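Local atomic coordinates of binding component of ABC transporter (PDB entry 3K4U), a protein that probably serves as the solute-binding component of an ABC transporter and binds lysine between its two lobes. Residues E[36-39]-E[40-44]; E[149-153]-E[154-158]; E[211-214]-E[215-218]; E[220-223]-E[224-227]. One frame throughout, in Å; residues are numbered along the deposited sequence.

Contact 1 of 4, residues E[36-39]-E[40-44]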
loop_
_atom_site.group_PDB
_atom_site.type_symbol
_atom_site.label_atom_id
_atom_site.label_comp_id
_atom_site.label_asym_id
_atom_site.label_seq_id
_atom_site.Cartn_x
_atom_site.Cartn_y
_atom_site.Cartn_z
ATOM N N ARG E 36 32.846 14.091 -1.794
ATOM C CA ARG E 36 33.450 13.959 -3.123
ATOM C C ARG E 36 32.352 13.877 -4.188
ATOM O O ARG E 36 32.437 14.558 -5.206
ATOM C CB ARG E 36 34.446 12.777 -3.164
ATOM C CG ARG E 36 35.282 12.676 -4.430
ATOM C CD ARG E 36 36.498 11.714 -4.277
ATOM N NE ARG E 36 37.677 12.390 -3.732
ATOM C CZ ARG E 36 38.182 12.178 -2.519
ATOM N NH1 ARG E 36 37.636 11.278 -1.706
ATOM N NH2 ARG E 36 39.248 12.856 -2.117
ATOM N N GLU E 37 31.320 13.071 -3.948
ATOM C CA GLU E 37 30.183 12.924 -4.901
ATOM C C GLU E 37 29.454 14.240 -5.092
ATOM O O GLU E 37 29.195 14.674 -6.204
ATOM C CB GLU E 37 29.152 11.878 -4.429
ATOM C CG GLU E 37 29.554 10.405 -4.624
ATOM C CD GLU E 37 29.645 9.982 -6.093
ATOM O OE1 GLU E 37 28.910 10.545 -6.951
ATOM O OE2 GLU E 37 30.461 9.088 -6.397
HETATM N N MSE E 38 29.106 14.847 -3.968
HETATM C CA MSE E 38 28.437 16.095 -3.969
HETATM C C MSE E 38 29.216 17.115 -4.793
HETATM O O MSE E 38 28.629 17.838 -5.592
HETATM C CB MSE E 38 28.256 16.531 -2.535
HETATM C CG MSE E 38 27.421 17.739 -2.401
HETATM SE SE MSE E 38 27.447 18.486 -0.611
HETATM C CE MSE E 38 26.766 16.931 0.381
ATOM N N ALA E 39 30.537 17.175 -4.640
ATOM C CA ALA E 39 31.281 18.220 -5.366
ATOM C C ALA E 39 31.279 18.010 -6.876
ATOM O O ALA E 39 31.113 18.972 -7.637
ATOM C CB ALA E 39 32.666 18.375 -4.834
ATOM N N LYS E 40 31.447 16.759 -7.306
ATOM C CA LYS E 40 31.309 16.361 -8.728
ATOM C C LYS E 40 29.948 16.780 -9.297
ATOM O O LYS E 40 29.876 17.499 -10.293
ATOM C CB LYS E 40 31.483 14.847 -8.872
ATOM C CG LYS E 40 32.515 14.368 -9.865
ATOM C CD LYS E 40 31.858 13.822 -11.129
ATOM C CE LYS E 40 32.004 14.785 -12.344
ATOM N NZ LYS E 40 33.312 14.606 -13.110
ATOM N N ALA E 41 28.871 16.350 -8.647
ATOM C CA ALA E 41 27.511 16.713 -9.044
ATOM C C ALA E 41 27.284 18.227 -9.235
ATOM O O ALA E 41 26.556 18.645 -10.145
ATOM C CB ALA E 41 26.509 16.128 -8.051
HETATM N N MSE E 42 27.901 19.039 -8.384
HETATM C CA MSE E 42 27.867 20.499 -8.553
HETATM C C MSE E 42 28.902 21.034 -9.555
HETATM O O MSE E 42 28.923 22.246 -9.797
HETATM C CB MSE E 42 28.110 21.254 -7.241
HETATM C CG MSE E 42 27.450 20.710 -6.008
HETATM SE SE MSE E 42 27.819 21.954 -4.549
HETATM C CE MSE E 42 27.417 20.860 -3.014
ATOM N N GLY E 43 29.763 20.164 -10.104
ATOM C CA GLY E 43 30.730 20.578 -11.147
ATOM C C GLY E 43 31.793 21.522 -10.588
ATOM O O GLY E 43 32.033 22.587 -11.112
ATOM N N VAL E 44 32.417 21.117 -9.491
ATOM C CA VAL E 44 33.123 22.043 -8.646
ATOM C C VAL E 44 34.192 21.218 -7.944
ATOM O O VAL E 44 34.217 19.977 -8.085
ATOM C CB VAL E 44 32.093 22.750 -7.706
ATOM C CG1 VAL E 44 32.115 22.234 -6.232
ATOM C CG2 VAL E 44 32.182 24.301 -7.837
#
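A39 and V44 meet across the Schellman motif that closes helix 30-41. V44 N reaches back to A39 O at 3.1 Å, a weak bond with an N-H...O angle of 131°. Within this turn G43 N bonds K40 O at 2.7 Å. G43 has a positive phi of 68°, which turns the chain back across the helix end. V44 then lays its CG1 beside the methyl of A39, with A39 CB and V44 CG1 4.1 Å apart. Ahead of the cap the bonds are regular: K40 N to R36 O is 3.2 Å, A41 N to E37 O is 3.0 Å, and M42 N to M38 O is 3.1 Å. The helix is the connection of a beta-alpha-beta crossover between the parallel strands 6-11 and 45-50, in the first lobe of the solute-binding protein. Its inner face carries two selenomethionines, M38 and M42, which run alongside each other in the same direction. CG anti to the backbone N (chi1 -173°) directs the M38 chain to the same side as M42, onto W205 and F209 of helix 200-216. M42 runs extended beyond CG and meets F202 and W205. Both touch L7 of strand 6-11. K40 is exposed, and its chain leads away from the helix turn. A41 packs on Q76 of a second subunit.

Contact 2 of 4, residues E[149-153]-E[154-158]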
loop_
_atom_site.group_PDB
_atom_site.type_symbol
_atom_site.label_atom_id
_atom_site.label_comp_id
_atom_site.label_asym_id
_atom_site.label_seq_id
_atom_site.Cartn_x
_atom_site.Cartn_y
_atom_site.Cartn_z
ATOM N N VAL E 149 38.416 5.867 24.586
ATOM C CA VAL E 149 38.441 4.415 24.702
ATOM C C VAL E 149 39.708 3.854 25.315
ATOM O O VAL E 149 39.637 2.847 26.035
ATOM C CB VAL E 149 38.261 3.708 23.372
ATOM C CG1 VAL E 149 37.027 2.847 23.437
ATOM C CG2 VAL E 149 38.239 4.694 22.225
ATOM N N GLN E 150 40.867 4.457 25.007
ATOM C CA GLN E 150 42.132 4.028 25.624
ATOM C C GLN E 150 41.977 3.800 27.108
ATOM O O GLN E 150 42.517 2.844 27.624
ATOM C CB GLN E 150 43.256 5.023 25.371
ATOM C CG GLN E 150 43.955 4.851 24.022
ATOM C CD GLN E 150 44.556 3.478 23.877
ATOM O OE1 GLN E 150 45.268 3.007 24.766
ATOM N NE2 GLN E 150 44.245 2.807 22.773
ATOM N N GLU E 151 41.208 4.658 27.782
ATOM C CA GLU E 151 40.932 4.505 29.219
ATOM C C GLU E 151 40.261 3.167 29.595
ATOM O O GLU E 151 40.568 2.574 30.641
ATOM C CB GLU E 151 40.092 5.672 29.764
ATOM C CG GLU E 151 40.588 7.069 29.458
ATOM C CD GLU E 151 41.958 7.342 30.032
ATOM O OE1 GLU E 151 42.125 7.221 31.271
ATOM O OE2 GLU E 151 42.876 7.673 29.237
ATOM N N VAL E 152 39.351 2.668 28.776
ATOM C CA VAL E 152 38.816 1.361 29.098
ATOM C C VAL E 152 39.831 0.257 28.681
ATOM O O VAL E 152 40.087 -0.693 29.463
ATOM C CB VAL E 152 37.271 1.198 28.731
ATOM C CG1 VAL E 152 36.811 2.208 27.652
ATOM C CG2 VAL E 152 36.878 -0.233 28.425
ATOM N N LEU E 153 40.456 0.422 27.510
ATOM C CA LEU E 153 41.605 -0.440 27.124
ATOM C C LEU E 153 42.748 -0.456 28.146
ATOM O O LEU E 153 43.423 -1.477 28.323
ATOM C CB LEU E 153 42.176 -0.066 25.754
ATOM C CG LEU E 153 41.389 -0.613 24.562
ATOM C CD1 LEU E 153 41.792 0.081 23.273
ATOM C CD2 LEU E 153 41.553 -2.102 24.449
ATOM N N ASN E 154 42.950 0.677 28.817
ATOM C CA ASN E 154 43.982 0.781 29.832
ATOM C C ASN E 154 43.541 0.222 31.168
ATOM O O ASN E 154 44.374 -0.014 32.035
ATOM C CB ASN E 154 44.464 2.232 29.977
ATOM C CG ASN E 154 45.384 2.651 28.836
ATOM O OD1 ASN E 154 45.842 1.813 28.054
ATOM N ND2 ASN E 154 45.645 3.951 28.727
ATOM N N GLY E 155 42.235 0.003 31.329
ATOM C CA GLY E 155 41.681 -0.424 32.618
ATOM C C GLY E 155 41.702 0.702 33.650
ATOM O O GLY E 155 41.934 0.460 34.833
ATOM N N LYS E 156 41.478 1.931 33.198
ATOM C CA LYS E 156 41.349 3.083 34.081
ATOM C C LYS E 156 39.882 3.567 34.068
ATOM O O LYS E 156 39.506 4.520 34.773
ATOM C CB LYS E 156 42.295 4.213 33.635
ATOM C CG LYS E 156 43.771 3.822 33.466
ATOM C CD LYS E 156 44.688 4.856 34.126
ATOM C CE LYS E 156 45.847 5.283 33.218
ATOM N NZ LYS E 156 46.294 6.684 33.539
ATOM N N ALA E 157 39.086 2.903 33.226
ATOM C CA ALA E 157 37.640 3.078 33.086
ATOM C C ALA E 157 37.047 1.745 32.578
ATOM O O ALA E 157 37.780 0.868 32.084
ATOM C CB ALA E 157 37.337 4.192 32.115
ATOM N N ASP E 158 35.729 1.590 32.695
ATOM C CA ASP E 158 35.091 0.287 32.467
ATOM C C ASP E 158 34.374 0.170 31.130
ATOM O O ASP E 158 34.182 -0.935 30.630
ATOM C CB ASP E 158 34.117 -0.032 33.587
ATOM C CG ASP E 158 34.614 0.422 34.927
ATOM O OD1 ASP E 158 35.555 -0.220 35.458
ATOM O OD2 ASP E 158 34.057 1.423 35.440
#
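E151 O takes two backbone N-H groups from the turn that follows helix 145-154. K156 N donates at 2.8 Å to E151 O, close to the line of its C=O bond. A157 N lies 3.0 Å from E151 O and adds a weak second bond. G155, with positive phi, makes the turn, and the bonds running back into the last helical turn define a Schellman motif. G155 N bonds V152 O at 2.9 Å but comes from above the carbonyl plane, 68° out of it. Beyond the cap the chain runs back past V152: V152 CA makes a C-H...O contact with A157 O at 3.2 Å, and V152 CG2 lies 3.6 Å from D158 O. The methyl of A157 rests on E151 CB at 3.9 Å. E151 has CG anti to its carbonyl carbon (chi1 -51°), and its folded carboxylate passes obliquely by K156, OE1 to CB 3.8 Å. The amides of Q150 and N154 come near through their oxygens, with planes 71° apart. V152 and L153 pack on L179. D158, just before strand 159-163, accepts T117 N on OD2. E151 OE1 and K156 NZ are 4.8 Å apart, too far for a salt bridge. The lysine charge would still probably ease the negative potential of the carboxylate and of the helix end.

Contact 3 of 4, residues E[211-214]-E[215-218]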
loop_
_atom_site.group_PDB
_atom_site.type_symbol
_atom_site.label_atom_id
_atom_site.label_comp_id
_atom_site.label_asym_id
_atom_site.label_seq_id
_atom_site.Cartn_x
_atom_site.Cartn_y
_atom_site.Cartn_z
ATOM N N ALA E 211 18.270 12.466 -2.192
ATOM C CA ALA E 211 17.294 11.530 -2.771
ATOM C C ALA E 211 17.915 10.766 -3.949
ATOM O O ALA E 211 17.696 9.565 -4.075
ATOM C CB ALA E 211 16.090 12.263 -3.213
ATOM N N GLN E 212 18.702 11.461 -4.785
ATOM C CA GLN E 212 19.398 10.838 -5.932
ATOM C C GLN E 212 20.359 9.710 -5.577
ATOM O O GLN E 212 20.422 8.694 -6.270
ATOM C CB GLN E 212 20.159 11.869 -6.765
ATOM C CG GLN E 212 19.531 12.154 -8.123
ATOM C CD GLN E 212 19.787 11.054 -9.160
ATOM O OE1 GLN E 212 19.117 11.005 -10.184
ATOM N NE2 GLN E 212 20.769 10.203 -8.912
ATOM N N ILE E 213 21.116 9.879 -4.501
ATOM C CA ILE E 213 22.112 8.857 -4.186
ATOM C C ILE E 213 21.556 7.680 -3.415
ATOM O O ILE E 213 22.087 6.559 -3.514
ATOM C CB ILE E 213 23.412 9.435 -3.623
ATOM C CG1 ILE E 213 23.170 10.250 -2.369
ATOM C CG2 ILE E 213 23.971 10.378 -4.659
ATOM C CD1 ILE E 213 24.253 10.140 -1.368
ATOM N N LYS E 214 20.461 7.909 -2.701
ATOM C CA LYS E 214 19.667 6.797 -2.138
ATOM C C LYS E 214 19.065 5.878 -3.224
ATOM O O LYS E 214 19.019 4.665 -3.038
ATOM C CB LYS E 214 18.538 7.322 -1.256
ATOM C CG LYS E 214 18.956 8.207 -0.099
ATOM C CD LYS E 214 19.333 7.357 1.130
ATOM C CE LYS E 214 19.241 8.204 2.396
ATOM N NZ LYS E 214 19.878 7.502 3.555
ATOM N N HIS E 215 18.637 6.447 -4.352
ATOM C CA HIS E 215 17.980 5.674 -5.413
ATOM C C HIS E 215 18.931 5.182 -6.528
ATOM O O HIS E 215 18.678 4.206 -7.171
ATOM C CB HIS E 215 16.744 6.450 -5.940
ATOM C CG HIS E 215 15.731 6.771 -4.870
ATOM N ND1 HIS E 215 15.342 8.060 -4.560
ATOM C CD2 HIS E 215 15.052 5.969 -4.010
ATOM C CE1 HIS E 215 14.468 8.042 -3.567
ATOM N NE2 HIS E 215 14.268 6.784 -3.218
ATOM N N ASP E 216 20.040 5.869 -6.720
ATOM C CA ASP E 216 21.182 5.449 -7.566
ATOM C C ASP E 216 21.826 4.108 -7.278
ATOM O O ASP E 216 22.287 3.461 -8.186
ATOM C CB ASP E 216 22.350 6.418 -7.326
ATOM C CG ASP E 216 22.328 7.568 -8.240
ATOM O OD1 ASP E 216 21.376 7.608 -9.047
ATOM O OD2 ASP E 216 23.254 8.413 -8.165
ATOM N N GLY E 217 21.970 3.745 -6.010
ATOM C CA GLY E 217 22.902 2.691 -5.654
ATOM C C GLY E 217 24.207 3.257 -5.085
ATOM O O GLY E 217 24.883 2.576 -4.322
ATOM N N SER E 218 24.546 4.502 -5.440
ATOM C CA SER E 218 25.678 5.228 -4.856
ATOM C C SER E 218 25.682 5.110 -3.349
ATOM O O SER E 218 26.601 4.528 -2.750
ATOM C CB SER E 218 25.611 6.713 -5.214
ATOM O OG SER E 218 25.858 6.923 -6.589
#
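I213 and S218 form the closely packed side of this corner, with I213 CB and S218 CB 3.8 Å apart. I213 is buried. With its CG1 between the backbone N and the carbonyl carbon (chi1 58°), CG2 lies anti to the carbonyl carbon and is the branch that faces S218, 4.1 Å from S218 CB. S218 points its CB toward I213. The other side, with Q212, H215 and D216, is polar and more open. There Q212 NE2 makes a weak bond of 2.7 Å to D216 OD1, with an N-H...O angle of 123°. The amide and carboxylate planes are 70° apart. The folded Q212 chain brings NE2 to the carboxylate of D216, while D216 N bonds Q212 O at 2.9 Å. G217 ends helix 200-216 with positive phi and is the N-cap residue of helix 218-228. A side chain at its backbone angles would jam against the carbonyl O of D216. S218 OG returns a weak 3.4 Å bond to D216 OD2 across this helix-to-helix corner. H215 N donates to A211 O at 3.3 Å, and the imidazole approaches that carbonyl obliquely, ND1 to A211 O 2.8 Å. The H215 ring also meets the ring of Y188 of a second subunit. K214 leads away from the turn: its NZ bonds Y88 O and makes a cation-pi contact with Y219.

Contact 4 of 4, residues E[220-223]-E[224-227]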
loop_
_atom_site.group_PDB
_atom_site.type_symbol
_atom_site.label_atom_id
_atom_site.label_comp_id
_atom_site.label_asym_id
_atom_site.label_seq_id
_atom_site.Cartn_x
_atom_site.Cartn_y
_atom_site.Cartn_z
ATOM N N ASP E 220 24.227 3.186 -1.255
ATOM C CA ASP E 220 24.364 1.830 -0.718
ATOM C C ASP E 220 25.785 1.350 -0.823
ATOM O O ASP E 220 26.320 0.754 0.114
ATOM C CB ASP E 220 23.396 0.878 -1.407
ATOM C CG ASP E 220 21.963 1.329 -1.245
ATOM O OD1 ASP E 220 21.342 1.695 -2.264
ATOM O OD2 ASP E 220 21.477 1.392 -0.095
ATOM N N GLU E 221 26.390 1.642 -1.969
ATOM C CA GLU E 221 27.790 1.370 -2.234
ATOM C C GLU E 221 28.673 2.026 -1.151
ATOM O O GLU E 221 29.310 1.342 -0.362
ATOM C CB GLU E 221 28.113 1.932 -3.607
ATOM C CG GLU E 221 29.350 1.381 -4.250
ATOM C CD GLU E 221 29.399 1.737 -5.726
ATOM O OE1 GLU E 221 30.521 1.989 -6.247
ATOM O OE2 GLU E 221 28.303 1.776 -6.349
ATOM N N LEU E 222 28.688 3.350 -1.070
ATOM C CA LEU E 222 29.513 3.957 -0.063
ATOM C C LEU E 222 29.222 3.299 1.280
ATOM O O LEU E 222 30.167 3.032 2.050
ATOM C CB LEU E 222 29.328 5.480 -0.009
ATOM C CG LEU E 222 29.606 6.140 -1.361
ATOM C CD1 LEU E 222 29.505 7.626 -1.257
ATOM C CD2 LEU E 222 30.948 5.749 -1.931
ATOM N N TYR E 223 27.937 3.010 1.542
ATOM C CA TYR E 223 27.530 2.385 2.810
ATOM C C TYR E 223 28.224 1.041 3.073
ATOM O O TYR E 223 28.846 0.842 4.107
ATOM C CB TYR E 223 26.006 2.226 2.938
ATOM C CG TYR E 223 25.651 1.699 4.295
ATOM C CD1 TYR E 223 25.552 2.573 5.385
ATOM C CD2 TYR E 223 25.492 0.317 4.521
ATOM C CE1 TYR E 223 25.275 2.087 6.687
ATOM C CE2 TYR E 223 25.236 -0.184 5.819
ATOM C CZ TYR E 223 25.120 0.706 6.893
ATOM O OH TYR E 223 24.848 0.258 8.180
ATOM N N GLU E 224 28.115 0.132 2.129
ATOM C CA GLU E 224 28.782 -1.159 2.222
ATOM C C GLU E 224 30.250 -0.908 2.501
ATOM O O GLU E 224 30.804 -1.371 3.506
ATOM C CB GLU E 224 28.597 -1.975 0.919
ATOM C CG GLU E 224 27.323 -2.796 0.849
ATOM C CD GLU E 224 27.582 -4.317 0.820
ATOM O OE1 GLU E 224 27.053 -5.008 -0.094
ATOM O OE2 GLU E 224 28.310 -4.830 1.715
ATOM N N ARG E 225 30.857 -0.121 1.625
ATOM C CA ARG E 225 32.278 0.147 1.702
ATOM C C ARG E 225 32.772 0.539 3.070
ATOM O O ARG E 225 33.835 0.080 3.429
ATOM C CB ARG E 225 32.703 1.199 0.690
ATOM C CG ARG E 225 34.040 1.839 1.046
ATOM C CD ARG E 225 34.825 2.031 -0.198
ATOM N NE ARG E 225 34.455 3.217 -0.945
ATOM C CZ ARG E 225 33.934 3.210 -2.177
ATOM N NH1 ARG E 225 33.672 4.359 -2.807
ATOM N NH2 ARG E 225 33.670 2.061 -2.799
ATOM N N TRP E 226 32.033 1.369 3.819
ATOM C CA TRP E 226 32.528 1.915 5.094
ATOM C C TRP E 226 31.960 1.283 6.331
ATOM O O TRP E 226 32.638 1.198 7.371
ATOM C CB TRP E 226 32.318 3.427 5.165
ATOM C CG TRP E 226 33.089 4.112 4.110
ATOM C CD1 TRP E 226 32.621 4.553 2.927
ATOM C CD2 TRP E 226 34.499 4.366 4.112
ATOM N NE1 TRP E 226 33.644 5.088 2.184
ATOM C CE2 TRP E 226 34.810 4.981 2.885
ATOM C CE3 TRP E 226 35.530 4.133 5.035
ATOM C CZ2 TRP E 226 36.112 5.388 2.548
ATOM C CZ3 TRP E 226 36.851 4.528 4.692
ATOM C CH2 TRP E 226 37.121 5.149 3.461
ATOM N N PHE E 227 30.718 0.820 6.233
ATOM C CA PHE E 227 30.015 0.377 7.415
ATOM C C PHE E 227 29.903 -1.123 7.555
ATOM O O PHE E 227 29.492 -1.621 8.601
ATOM C CB PHE E 227 28.631 0.936 7.361
ATOM C CG PHE E 227 28.564 2.358 7.661
ATOM C CD1 PHE E 227 28.481 2.786 8.972
ATOM C CD2 PHE E 227 28.547 3.289 6.639
ATOM C CE1 PHE E 227 28.385 4.106 9.254
ATOM C CE2 PHE E 227 28.452 4.651 6.926
ATOM C CZ PHE E 227 28.377 5.055 8.223
#
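Y223 and F227 lie one helical turn apart with their rings nearly parallel, 11° between planes. The rings are slid so far that they barely overlap, and their centroids are 4.6 Å apart. Instead F227 CB sits over the tyrosine face, a CH-pi contact 3.7 Å from the centroid of the Y223 ring and 19° off its normal. Y223 turns CG anti to the backbone N (chi1 -175°), which carries its ring along the helix toward F227. The backbone joins the pair too: F227 N bonds Y223 O at 2.8 Å. W226 N bonds L222 O at 3.1 Å and adds a weak bond to Y223 O. Cutting Y223 back to an alanine would probably leave F227 CB and one side of its ring without their aromatic neighbour and open a gap beside I89, which both side chains touch. On another flank W226 presents its indole edge to L222 O, with CD1 3.0 Å from that oxygen. R225 CG lies over one face of the indole, near its rim. W226 NE1 bonds D33 OD2. L222 CD2 runs alongside the R225 guanidinium near NH1, and L222 also packs on F30 and L34. F227 meets F18 and F30 edge-to-face. These contacts are those of an amphipathic C-terminal helix, here 218-228, laid against helix 30-41 and strand 89-98 of the solute-binding fold.

In the fold
Contacts 1, 3 and 4 gather in one region of the chain, while contact 2 lies in the other lobe. The centres of contacts 1 and 2 are about 41 Å apart, on opposite sides of the chain's centre. Contacts 3 and 4 follow each other round the corner between helices 200-216 and 218-228. Their centres are about 12 Å apart and they touch where K214 O lies 3.8 Å from D220 OD1. Contact 1 comes within about 5 Å of contact 3 and 4 Å of contact 4, nearest atoms. Helix 30-41 ties contact 1 to contact 4. The side chain of F227, in contact 4, is about 11 Å from the bound lysine.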